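SIRV1 hypothetical protein ORF119 (PDB 2X3G) probably acts as a Rep-type HUH endonuclease that nicks viral DNA to initiate genome replication. Local coordinates at residues Asp2-Leu7 with Ile102-Tyr106; Tyr17-Thr23 with Ser88-Leu94; Tyr65-Val69 with Val105-Lys111. All blocks are in the same frame, centred on the assembly; numbering follows the deposited sequence.

In the fold
The three contacts join one four-stranded antiparallel sheet, ordered 49-55, 64-71, 15-22, 89-94, and two helices on one face, 2-10 and 99-109. Interaction 2 pairs strand 15-22 with the outer strand 89-94, and interaction 3 lays helix 99-109 on the adjacent strand 64-71. Interaction 1 packs the N-terminal helix 2-10 against that helix. The centres of 1 and 3 lie about 8 Å apart, of 2 and 3 about 11 Å, of 1 and 2 about 17 Å. Along the chain, interaction 1 encloses interaction 2, whereas 2 and 3 interleave. Interactions 1 and 3 share Val105 and Tyr106 and touch the second subunit, through helix 2-10 and Leu110; helix 99-109 links N-terminal helix, sheet and probable active site.

Interaction 1 (Asp2-Leu7 with Ile102-Tyr106); sequences DLKKVL and IKNVY
Both segments are regular α-helix, with phi/psi near -65/-42. Their axes approach to 10.6 Å and their N-to-C directions differ by 140°, roughly antiparallel, so that Leu3 CA lies opposite Tyr106 CA and Leu7 CA opposite Ile102 CA, each pair 7.2 Å apart. Within the helices, Val6 N bonds to Asp2 O, Leu7 N to Leu3 O and Tyr106 N to Ile102 O, all at 2.8 Å.

The packing is largely apolar. Tyr106, chi1 t and chi2 85°, reaches across to the start of helix 2-10. Leu3 (chi1 t, chi2 p) lies over one face of its ring as a CH-pi contact, Leu3 CD1 being 4.0 Å from the Tyr106 centroid and 3.7 Å from Tyr106 CG. Val6 CG2 sits 4.0 Å from Tyr106 CD1, and Asp2 CB meets the ring edge, 3.5 Å from Tyr106 OH. One turn along, with Val6 chi1 t, Leu7 m,t and Ile102 t,p, Val6 CG1 packs on Ile102 CG1 at 3.6 Å and Leu7 CD2 on Ile102 CG2 at 3.5 Å and Lys103 CG at 4.2 Å.

This helix pair lies on one face of the antiparallel sheet: Val6 and Ile102 both rest on Leu68 of strand 64-71, and Val6 also meets Phe51. Asp2 and Val6 pack on Ile116 and Met118 of the second subunit.

No direct hydrogen bond joins the segments; water does. Water 1 donates to Asp2 OD2 (2.5 Å) and lies 2.7 Å from Tyr106 OH, while water 2 accepts from Leu3 N (3.1 Å) and lies 3.0 Å from Tyr106 OH.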
loop_
_atom_site.group_PDB
_atom_site.type_symbol
_atom_site.label_atom_id
_atom_site.label_comp_id
_atom_site.label_asym_id
_atom_site.label_seq_id
_atom_site.Cartn_x
_atom_site.Cartn_y
_atom_site.Cartn_z
ATOM N N ASP A 2 -7.946 -1.739 -11.464
ATOM C CA ASP A 2 -8.756 -0.803 -10.717
ATOM C C ASP A 2 -8.856 0.486 -11.547
ATOM O O ASP A 2 -9.919 1.076 -11.650
ATOM C CB ASP A 2 -8.163 -0.511 -9.329
ATOM C CG ASP A 2 -8.548 -1.558 -8.277
ATOM O OD1 ASP A 2 -9.660 -2.133 -8.361
ATOM O OD2 ASP A 2 -7.741 -1.786 -7.350
ATOM N N LEU A 3 -7.748 0.905 -12.152
ATOM C CA LEU A 3 -7.717 2.171 -12.884
ATOM C C LEU A 3 -8.602 2.133 -14.125
ATOM O O LEU A 3 -9.281 3.103 -14.424
ATOM C CB LEU A 3 -6.279 2.549 -13.272
ATOM C CG LEU A 3 -6.084 3.827 -14.100
ATOM C CD1 LEU A 3 -6.715 5.056 -13.447
ATOM C CD2 LEU A 3 -4.594 4.071 -14.352
ATOM N N LYS A 4 -8.583 1.024 -14.862
ATOM C CA LYS A 4 -9.461 0.899 -16.021
ATOM C C LYS A 4 -10.921 0.979 -15.577
ATOM O O LYS A 4 -11.731 1.613 -16.249
ATOM C CB LYS A 4 -9.178 -0.377 -16.832
ATOM C CG LYS A 4 -9.219 -1.697 -16.054
ATOM C CD LYS A 4 -10.437 -2.580 -16.401
ATOM C CE LYS A 4 -10.258 -4.013 -15.901
ATOM N NZ LYS A 4 -10.230 -4.109 -14.418
ATOM N N LYS A 5 -11.245 0.378 -14.431
ATOM C CA LYS A 5 -12.604 0.480 -13.895
ATOM C C LYS A 5 -12.897 1.929 -13.498
ATOM O O LYS A 5 -13.953 2.467 -13.838
ATOM C CB LYS A 5 -12.819 -0.427 -12.678
ATOM C CG LYS A 5 -13.060 -1.896 -12.989
ATOM C CD LYS A 5 -13.408 -2.649 -11.687
ATOM C CE LYS A 5 -14.224 -3.914 -11.944
ATOM N NZ LYS A 5 -13.479 -5.005 -12.604
ATOM N N VAL A 6 -11.954 2.557 -12.799
ATOM C CA VAL A 6 -12.117 3.955 -12.378
ATOM C C VAL A 6 -12.368 4.850 -13.587
ATOM O O VAL A 6 -13.241 5.695 -13.552
ATOM C CB VAL A 6 -10.911 4.460 -11.539
ATOM C CG1 VAL A 6 -10.870 6.002 -11.456
ATOM C CG2 VAL A 6 -10.960 3.842 -10.124
ATOM N N LEU A 7 -11.612 4.676 -14.662
ATOM C CA LEU A 7 -11.833 5.500 -15.859
ATOM C C LEU A 7 -13.186 5.273 -16.504
ATOM O O LEU A 7 -13.868 6.211 -16.900
ATOM C CB LEU A 7 -10.770 5.218 -16.904
ATOM C CG LEU A 7 -9.383 5.661 -16.482
ATOM C CD1 LEU A 7 -8.357 4.910 -17.268
ATOM C CD2 LEU A 7 -9.212 7.180 -16.625
ATOM N N ILE A 102 -8.836 12.658 -13.283
ATOM C CA ILE A 102 -9.174 11.395 -12.608
ATOM C C ILE A 102 -7.917 10.548 -12.378
ATOM O O ILE A 102 -7.762 9.968 -11.305
ATOM C CB ILE A 102 -10.337 10.594 -13.311
ATOM C CG1 ILE A 102 -10.848 9.482 -12.377
ATOM C CG2 ILE A 102 -9.941 10.047 -14.672
ATOM C CD1 ILE A 102 -11.473 10.031 -11.091
ATOM N N LYS A 103 -7.007 10.524 -13.350
ATOM C CA LYS A 103 -5.746 9.822 -13.178
ATOM C C LYS A 103 -4.891 10.409 -12.078
ATOM O O LYS A 103 -4.244 9.678 -11.358
ATOM C CB LYS A 103 -4.971 9.780 -14.479
ATOM C CG LYS A 103 -5.588 8.860 -15.497
ATOM C CD LYS A 103 -4.684 8.717 -16.696
ATOM C CE LYS A 103 -5.204 7.639 -17.626
ATOM N NZ LYS A 103 -4.341 7.486 -18.798
ATOM N N ASN A 104 -4.865 11.730 -11.948
ATOM C CA ASN A 104 -4.096 12.351 -10.857
ATOM C C ASN A 104 -4.712 12.026 -9.485
ATOM O O ASN A 104 -3.996 11.838 -8.483
ATOM C CB ASN A 104 -3.982 13.866 -11.067
ATOM C CG ASN A 104 -2.934 14.242 -12.096
ATOM O OD1 ASN A 104 -1.912 13.560 -12.263
ATOM N ND2 ASN A 104 -3.160 15.363 -12.773
ATOM N N VAL A 105 -6.034 11.950 -9.447
ATOM C CA VAL A 105 -6.741 11.572 -8.220
ATOM C C VAL A 105 -6.424 10.113 -7.878
ATOM O O VAL A 105 -6.032 9.812 -6.767
ATOM C CB VAL A 105 -8.277 11.800 -8.308
ATOM C CG1 VAL A 105 -8.992 11.079 -7.214
ATOM C CG2 VAL A 105 -8.629 13.287 -8.260
ATOM N N TYR A 106 -6.573 9.225 -8.842
ATOM C CA TYR A 106 -6.219 7.813 -8.643
ATOM C C TYR A 106 -4.788 7.627 -8.139
ATOM O O TYR A 106 -4.525 6.856 -7.205
ATOM C CB TYR A 106 -6.396 7.057 -9.949
ATOM C CG TYR A 106 -6.095 5.584 -9.819
ATOM C CD1 TYR A 106 -7.075 4.694 -9.372
ATOM C CD2 TYR A 106 -4.841 5.078 -10.130
ATOM C CE1 TYR A 106 -6.809 3.350 -9.247
ATOM C CE2 TYR A 106 -4.572 3.715 -10.003
ATOM C CZ TYR A 106 -5.582 2.869 -9.560
ATOM O OH TYR A 106 -5.354 1.530 -9.418
HETATM O O HOH W 1 -5.794 -0.154 -7.316
HETATM O O HOH W 2 -4.775 -0.050 -11.936
#

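Interaction 2 (Tyr17-Thr23 with Ser88-Leu94); sequences YFITITT and SDIRIEL
Six backbone hydrogen bonds zip these antiparallel strands together in reciprocal pairs: Phe18 N to Glu93 O (2.8 Å) and Glu93 N to Phe18 O (3.0 Å); Thr20 N to Arg91 O (3.0 Å) and Arg91 N to Thr20 O (2.9 Å); Thr22 N to Asp89 O and Asp89 N to Thr22 O (both 2.8 Å). Between them fall the non-hydrogen-bonded pairs Tyr17-Leu94, Ile19-Ile92 and Ile21-Ile90, with CA atoms 4.5 to 4.7 Å apart. There CA-H...O contacts such as Ile19 CA to Arg91 O (3.2 Å) add to the pairing. The extended strands (phi/psi about -115/130) have axes within 4.6 Å at 164°, without a bulge.

Along strand 89-94, Arg91 NH2 forms a salt bridge with Glu93 OE2 at 3.3 Å. Water 3 donates to Phe18 O (2.8 Å).

On the face carrying the isoleucines (Ile19, Ile90 and Ile92 all m,t), Ile19 CG2 touches Ile90 CG2 (4.0 Å) and Ile92 CG1 (4.1 Å). Tyr17, chi1 m, receives Leu94 CD2 over its ring, 3.9 Å from the centroid, a CH-pi contact.

This is regular edge pairing in the sheet of a probable HUH-type Rep domain; Thr20 OG1 hydrogen-bonds His66 ND1 of the probable site. Strand 15-22 is bonded to strand 64-71 on its other edge, leaving 89-94 outermost within this chain. Helix 77-82 packs on Ile90 and Ile92, while on the opposite face Phe18 lies against helix 99-109.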
loop_
_atom_site.group_PDB
_atom_site.type_symbol
_atom_site.label_atom_id
_atom_site.label_comp_id
_atom_site.label_asym_id
_atom_site.label_seq_id
_atom_site.Cartn_x
_atom_site.Cartn_y
_atom_site.Cartn_z
ATOM N N TYR A 17 -17.352 11.781 -7.054
ATOM C CA TYR A 17 -16.979 12.504 -5.840
ATOM C C TYR A 17 -15.721 11.881 -5.263
ATOM O O TYR A 17 -15.666 10.664 -5.077
ATOM C CB TYR A 17 -18.084 12.405 -4.811
ATOM C CG TYR A 17 -19.361 13.101 -5.180
ATOM C CD1 TYR A 17 -19.481 14.469 -5.040
ATOM C CD2 TYR A 17 -20.447 12.380 -5.689
ATOM C CE1 TYR A 17 -20.655 15.121 -5.358
ATOM C CE2 TYR A 17 -21.645 13.035 -6.013
ATOM C CZ TYR A 17 -21.721 14.416 -5.844
ATOM O OH TYR A 17 -22.860 15.097 -6.147
ATOM N N PHE A 18 -14.728 12.726 -4.990
ATOM C CA PHE A 18 -13.482 12.349 -4.340
ATOM C C PHE A 18 -13.555 12.883 -2.922
ATOM O O PHE A 18 -13.541 14.090 -2.714
ATOM C CB PHE A 18 -12.273 12.908 -5.122
ATOM C CG PHE A 18 -10.956 12.721 -4.438
ATOM C CD1 PHE A 18 -10.631 11.511 -3.854
ATOM C CD2 PHE A 18 -10.036 13.752 -4.392
ATOM C CE1 PHE A 18 -9.430 11.345 -3.194
ATOM C CE2 PHE A 18 -8.826 13.592 -3.761
ATOM C CZ PHE A 18 -8.516 12.383 -3.157
ATOM N N ILE A 19 -13.686 11.958 -1.968
ATOM C CA ILE A 19 -13.821 12.265 -0.565
ATOM C C ILE A 19 -12.580 11.815 0.207
ATOM O O ILE A 19 -12.152 10.670 0.108
ATOM C CB ILE A 19 -15.040 11.524 0.002
ATOM C CG1 ILE A 19 -16.259 11.678 -0.924
ATOM C CG2 ILE A 19 -15.302 11.952 1.469
ATOM C CD1 ILE A 19 -17.444 10.797 -0.513
ATOM N N THR A 20 -11.995 12.738 0.966
ATOM C CA THR A 20 -10.901 12.426 1.832
ATOM C C THR A 20 -11.354 12.622 3.270
ATOM O O THR A 20 -11.913 13.660 3.616
ATOM C CB THR A 20 -9.698 13.305 1.533
ATOM O OG1 THR A 20 -9.411 13.206 0.148
ATOM C CG2 THR A 20 -8.479 12.836 2.323
ATOM N N ILE A 21 -11.089 11.622 4.100
ATOM C CA ILE A 21 -11.511 11.637 5.500
ATOM C C ILE A 21 -10.274 11.391 6.348
ATOM O O ILE A 21 -9.524 10.452 6.086
ATOM C CB ILE A 21 -12.593 10.548 5.770
ATOM C CG1 ILE A 21 -13.739 10.680 4.768
ATOM C CG2 ILE A 21 -13.103 10.594 7.235
ATOM C CD1 ILE A 21 -13.636 9.709 3.615
ATOM N N THR A 22 -10.036 12.274 7.319
ATOM C CA THR A 22 -8.985 12.084 8.293
ATOM C C THR A 22 -9.551 12.149 9.703
ATOM O O THR A 22 -10.459 12.933 9.989
ATOM C CB THR A 22 -7.890 13.152 8.111
ATOM O OG1 THR A 22 -7.422 13.106 6.747
ATOM C CG2 THR A 22 -6.737 12.902 9.059
ATOM N N THR A 23 -9.024 11.307 10.590
ATOM C CA THR A 23 -9.302 11.440 12.011
ATOM C C THR A 23 -8.002 11.529 12.768
ATOM O O THR A 23 -6.951 11.173 12.241
ATOM C CB THR A 23 -10.082 10.253 12.563
ATOM O OG1 THR A 23 -9.278 9.070 12.487
ATOM C CG2 THR A 23 -11.350 10.046 11.779
ATOM N N SER A 88 -14.543 13.604 12.148
ATOM C CA SER A 88 -13.641 13.441 11.019
ATOM C C SER A 88 -13.447 14.788 10.369
ATOM O O SER A 88 -14.355 15.615 10.402
ATOM C CB SER A 88 -14.241 12.495 9.988
ATOM O OG SER A 88 -14.241 11.160 10.455
ATOM N N ASP A 89 -12.253 15.021 9.830
ATOM C CA ASP A 89 -12.028 16.081 8.852
ATOM C C ASP A 89 -12.302 15.543 7.459
ATOM O O ASP A 89 -11.590 14.638 6.979
ATOM C CB ASP A 89 -10.601 16.589 8.949
ATOM C CG ASP A 89 -10.347 17.375 10.211
ATOM O OD1 ASP A 89 -11.301 17.980 10.774
ATOM O OD2 ASP A 89 -9.177 17.406 10.623
ATOM N N ILE A 90 -13.311 16.103 6.794
ATOM C CA ILE A 90 -13.799 15.575 5.537
ATOM C C ILE A 90 -13.726 16.653 4.465
ATOM O O ILE A 90 -14.126 17.788 4.699
ATOM C CB ILE A 90 -15.276 15.090 5.663
ATOM C CG1 ILE A 90 -15.363 13.936 6.675
ATOM C CG2 ILE A 90 -15.827 14.707 4.311
ATOM C CD1 ILE A 90 -16.781 13.498 7.081
ATOM N N ARG A 91 -13.220 16.282 3.297
ATOM C CA ARG A 91 -13.240 17.143 2.133
ATOM C C ARG A 91 -13.916 16.377 1.014
ATOM O O ARG A 91 -13.714 15.178 0.868
ATOM C CB ARG A 91 -11.810 17.538 1.770
ATOM C CG ARG A 91 -11.687 18.404 0.567
ATOM C CD ARG A 91 -10.203 18.622 0.283
ATOM N NE ARG A 91 -10.020 19.355 -0.951
ATOM C CZ ARG A 91 -8.860 19.862 -1.337
ATOM N NH1 ARG A 91 -7.783 19.732 -0.573
ATOM N NH2 ARG A 91 -8.795 20.515 -2.477
ATOM N N ILE A 92 -14.778 17.067 0.274
ATOM C CA ILE A 92 -15.484 16.470 -0.843
ATOM C C ILE A 92 -15.273 17.345 -2.073
ATOM O O ILE A 92 -15.467 18.548 -2.016
ATOM C CB ILE A 92 -17.002 16.296 -0.577
ATOM C CG1 ILE A 92 -17.243 15.500 0.698
ATOM C CG2 ILE A 92 -17.708 15.625 -1.792
ATOM C CD1 ILE A 92 -18.738 15.342 1.086
ATOM N N GLU A 93 -14.886 16.710 -3.181
ATOM C CA GLU A 93 -14.618 17.399 -4.434
ATOM C C GLU A 93 -15.364 16.644 -5.518
ATOM O O GLU A 93 -15.454 15.416 -5.480
ATOM C CB GLU A 93 -13.110 17.384 -4.772
ATOM C CG GLU A 93 -12.211 18.282 -3.939
ATOM C CD GLU A 93 -12.383 19.767 -4.239
ATOM O OE1 GLU A 93 -12.957 20.124 -5.299
ATOM O OE2 GLU A 93 -11.945 20.588 -3.404
ATOM N N LEU A 94 -15.893 17.374 -6.487
ATOM C CA LEU A 94 -16.385 16.758 -7.700
ATOM C C LEU A 94 -15.222 16.712 -8.632
ATOM O O LEU A 94 -14.606 17.740 -8.900
ATOM C CB LEU A 94 -17.507 17.586 -8.341
ATOM C CG LEU A 94 -18.935 17.100 -8.194
ATOM C CD1 LEU A 94 -19.818 17.990 -9.089
ATOM C CD2 LEU A 94 -19.108 15.624 -8.569
HETATM O O HOH W 3 -11.362 15.253 -1.384
HETATM O O HOH W 4 -9.442 15.364 5.160
#

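Interaction 3 (Tyr65-Val69 with Val105-Lys111); sequences YHILV and VYKYMLK
Met109 and His66, which lose the most surface here, bring helix 99-109 onto extended strand 65-69; the axes run at 149°, 9.6 Å apart at closest, with Met109 CA 6.2 Å from His66 CA. Met109 is a selenomethionine (chi1 m, chi2 t, chi3 p). Its CG lies 3.7 Å from His66 CB, its CE 3.6 Å from His66 O, and its SE 3.7 Å from Leu68 CG. Leu68 (m, t) continues the apolar seam, with CD2 4.0 Å from Val105 CG1.

His66, chi1 m, offers its ring face to the edge of Tyr108 (chi1 t): centroids 5.4 Å apart, planes at 65°, an offset edge-to-face pair. Water 5 meets His66 NE2 (3.2 Å) and Tyr108 OH (3.1 Å) and accepts from Lys111 NZ (2.8 Å), which also donates to Tyr108 O (2.8 Å).

His64-Tyr65-His66 matches the HUH signature of Rep endonucleases. Histidines beside a helix-borne tyrosine are consistent with a metal-dependent DNA-nicking site, in which Tyr108 would probably be the nucleophile.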
loop_
_atom_site.group_PDB
_atom_site.type_symbol
_atom_site.label_atom_id
_atom_site.label_comp_id
_atom_site.label_asym_id
_atom_site.label_seq_id
_atom_site.Cartn_x
_atom_site.Cartn_y
_atom_site.Cartn_z
ATOM N N TYR A 65 -8.650 8.016 5.015
ATOM C CA TYR A 65 -9.415 7.302 3.991
ATOM C C TYR A 65 -9.549 8.166 2.745
ATOM O O TYR A 65 -9.722 9.366 2.847
ATOM C CB TYR A 65 -10.845 6.995 4.451
ATOM C CG TYR A 65 -11.044 6.294 5.781
ATOM C CD1 TYR A 65 -12.167 6.582 6.556
ATOM C CD2 TYR A 65 -10.156 5.334 6.247
ATOM C CE1 TYR A 65 -12.402 5.952 7.758
ATOM C CE2 TYR A 65 -10.376 4.691 7.442
ATOM C CZ TYR A 65 -11.506 5.007 8.200
ATOM O OH TYR A 65 -11.751 4.383 9.387
ATOM N N HIS A 66 -9.494 7.550 1.577
ATOM C CA HIS A 66 -9.843 8.227 0.325
ATOM C C HIS A 66 -10.911 7.392 -0.343
ATOM O O HIS A 66 -10.803 6.175 -0.384
ATOM C CB HIS A 66 -8.646 8.375 -0.622
ATOM C CG HIS A 66 -7.516 9.170 -0.064
ATOM N ND1 HIS A 66 -7.596 10.527 0.165
ATOM C CD2 HIS A 66 -6.271 8.797 0.304
ATOM C CE1 HIS A 66 -6.447 10.953 0.655
ATOM N NE2 HIS A 66 -5.629 9.922 0.756
ATOM N N ILE A 67 -11.934 8.054 -0.869
ATOM C CA ILE A 67 -13.065 7.376 -1.443
ATOM C C ILE A 67 -13.466 8.059 -2.742
ATOM O O ILE A 67 -13.612 9.273 -2.767
ATOM C CB ILE A 67 -14.256 7.386 -0.461
ATOM C CG1 ILE A 67 -13.882 6.732 0.870
ATOM C CG2 ILE A 67 -15.451 6.643 -1.030
ATOM C CD1 ILE A 67 -15.075 6.566 1.805
ATOM N N LEU A 68 -13.621 7.277 -3.816
ATOM C CA LEU A 68 -14.337 7.741 -5.008
ATOM C C LEU A 68 -15.724 7.143 -5.045
ATOM O O LEU A 68 -15.902 5.934 -4.895
ATOM C CB LEU A 68 -13.638 7.341 -6.298
ATOM C CG LEU A 68 -12.407 8.103 -6.684
ATOM C CD1 LEU A 68 -11.855 7.456 -7.957
ATOM C CD2 LEU A 68 -12.715 9.569 -6.900
ATOM N N VAL A 69 -16.703 8.008 -5.230
ATOM C CA VAL A 69 -18.100 7.596 -5.367
ATOM C C VAL A 69 -18.519 7.998 -6.788
ATOM O O VAL A 69 -18.436 9.160 -7.161
ATOM C CB VAL A 69 -18.992 8.263 -4.305
ATOM C CG1 VAL A 69 -20.486 7.989 -4.583
ATOM C CG2 VAL A 69 -18.614 7.789 -2.883
ATOM N N VAL A 105 -6.034 11.950 -9.447
ATOM C CA VAL A 105 -6.741 11.572 -8.220
ATOM C C VAL A 105 -6.424 10.113 -7.878
ATOM O O VAL A 105 -6.032 9.812 -6.767
ATOM C CB VAL A 105 -8.277 11.800 -8.308
ATOM C CG1 VAL A 105 -8.992 11.079 -7.214
ATOM C CG2 VAL A 105 -8.629 13.287 -8.260
ATOM N N TYR A 106 -6.573 9.225 -8.842
ATOM C CA TYR A 106 -6.219 7.813 -8.643
ATOM C C TYR A 106 -4.788 7.627 -8.139
ATOM O O TYR A 106 -4.525 6.856 -7.205
ATOM C CB TYR A 106 -6.396 7.057 -9.949
ATOM C CG TYR A 106 -6.095 5.584 -9.819
ATOM C CD1 TYR A 106 -7.075 4.694 -9.372
ATOM C CD2 TYR A 106 -4.841 5.078 -10.130
ATOM C CE1 TYR A 106 -6.809 3.350 -9.247
ATOM C CE2 TYR A 106 -4.572 3.715 -10.003
ATOM C CZ TYR A 106 -5.582 2.869 -9.560
ATOM O OH TYR A 106 -5.354 1.530 -9.418
ATOM N N LYS A 107 -3.855 8.316 -8.789
ATOM C CA LYS A 107 -2.447 8.245 -8.430
ATOM C C LYS A 107 -2.256 8.690 -6.982
ATOM O O LYS A 107 -1.519 8.062 -6.213
ATOM C CB LYS A 107 -1.628 9.104 -9.406
ATOM C CG LYS A 107 -0.147 9.171 -9.150
ATOM C CD LYS A 107 0.674 9.418 -10.460
ATOM C CE LYS A 107 1.813 10.406 -10.256
ATOM N NZ LYS A 107 2.757 10.528 -11.464
ATOM N N TYR A 108 -2.964 9.742 -6.592
ATOM C CA TYR A 108 -2.863 10.266 -5.241
ATOM C C TYR A 108 -3.406 9.279 -4.213
ATOM O O TYR A 108 -2.831 9.099 -3.144
ATOM C CB TYR A 108 -3.643 11.571 -5.136
ATOM C CG TYR A 108 -3.500 12.256 -3.805
ATOM C CD1 TYR A 108 -2.315 12.885 -3.471
ATOM C CD2 TYR A 108 -4.550 12.287 -2.886
ATOM C CE1 TYR A 108 -2.159 13.521 -2.269
ATOM C CE2 TYR A 108 -4.398 12.929 -1.663
ATOM C CZ TYR A 108 -3.199 13.547 -1.372
ATOM O OH TYR A 108 -2.992 14.203 -0.187
HETATM N N MSE A 109 -4.526 8.650 -4.553
HETATM C CA MSE A 109 -5.139 7.648 -3.694
HETATM C C MSE A 109 -4.284 6.415 -3.502
HETATM O O MSE A 109 -4.309 5.841 -2.421
HETATM C CB MSE A 109 -6.499 7.221 -4.240
HETATM C CG MSE A 109 -7.503 8.306 -4.132
HETATM SE SE MSE A 109 -9.165 7.830 -4.998
HETATM C CE MSE A 109 -9.811 6.343 -3.865
ATOM N N LEU A 110 -3.519 6.022 -4.520
ATOM C CA LEU A 110 -2.705 4.801 -4.428
ATOM C C LEU A 110 -1.245 5.046 -4.039
ATOM O O LEU A 110 -0.434 4.116 -4.050
ATOM C CB LEU A 110 -2.751 4.025 -5.745
ATOM C CG LEU A 110 -3.927 3.051 -5.862
ATOM C CD1 LEU A 110 -3.982 2.551 -7.251
ATOM C CD2 LEU A 110 -3.787 1.880 -4.915
ATOM N N LYS A 111 -0.909 6.275 -3.654
ATOM C CA LYS A 111 0.498 6.629 -3.460
ATOM C C LYS A 111 1.174 5.838 -2.330
ATOM O O LYS A 111 2.378 5.601 -2.382
ATOM C CB LYS A 111 0.656 8.144 -3.244
ATOM C CG LYS A 111 0.246 8.639 -1.879
ATOM C CD LYS A 111 0.060 10.167 -1.883
ATOM C CE LYS A 111 -0.747 10.641 -0.698
ATOM N NZ LYS A 111 -2.164 10.102 -0.634
HETATM O O HOH W 5 -3.057 11.653 1.577
#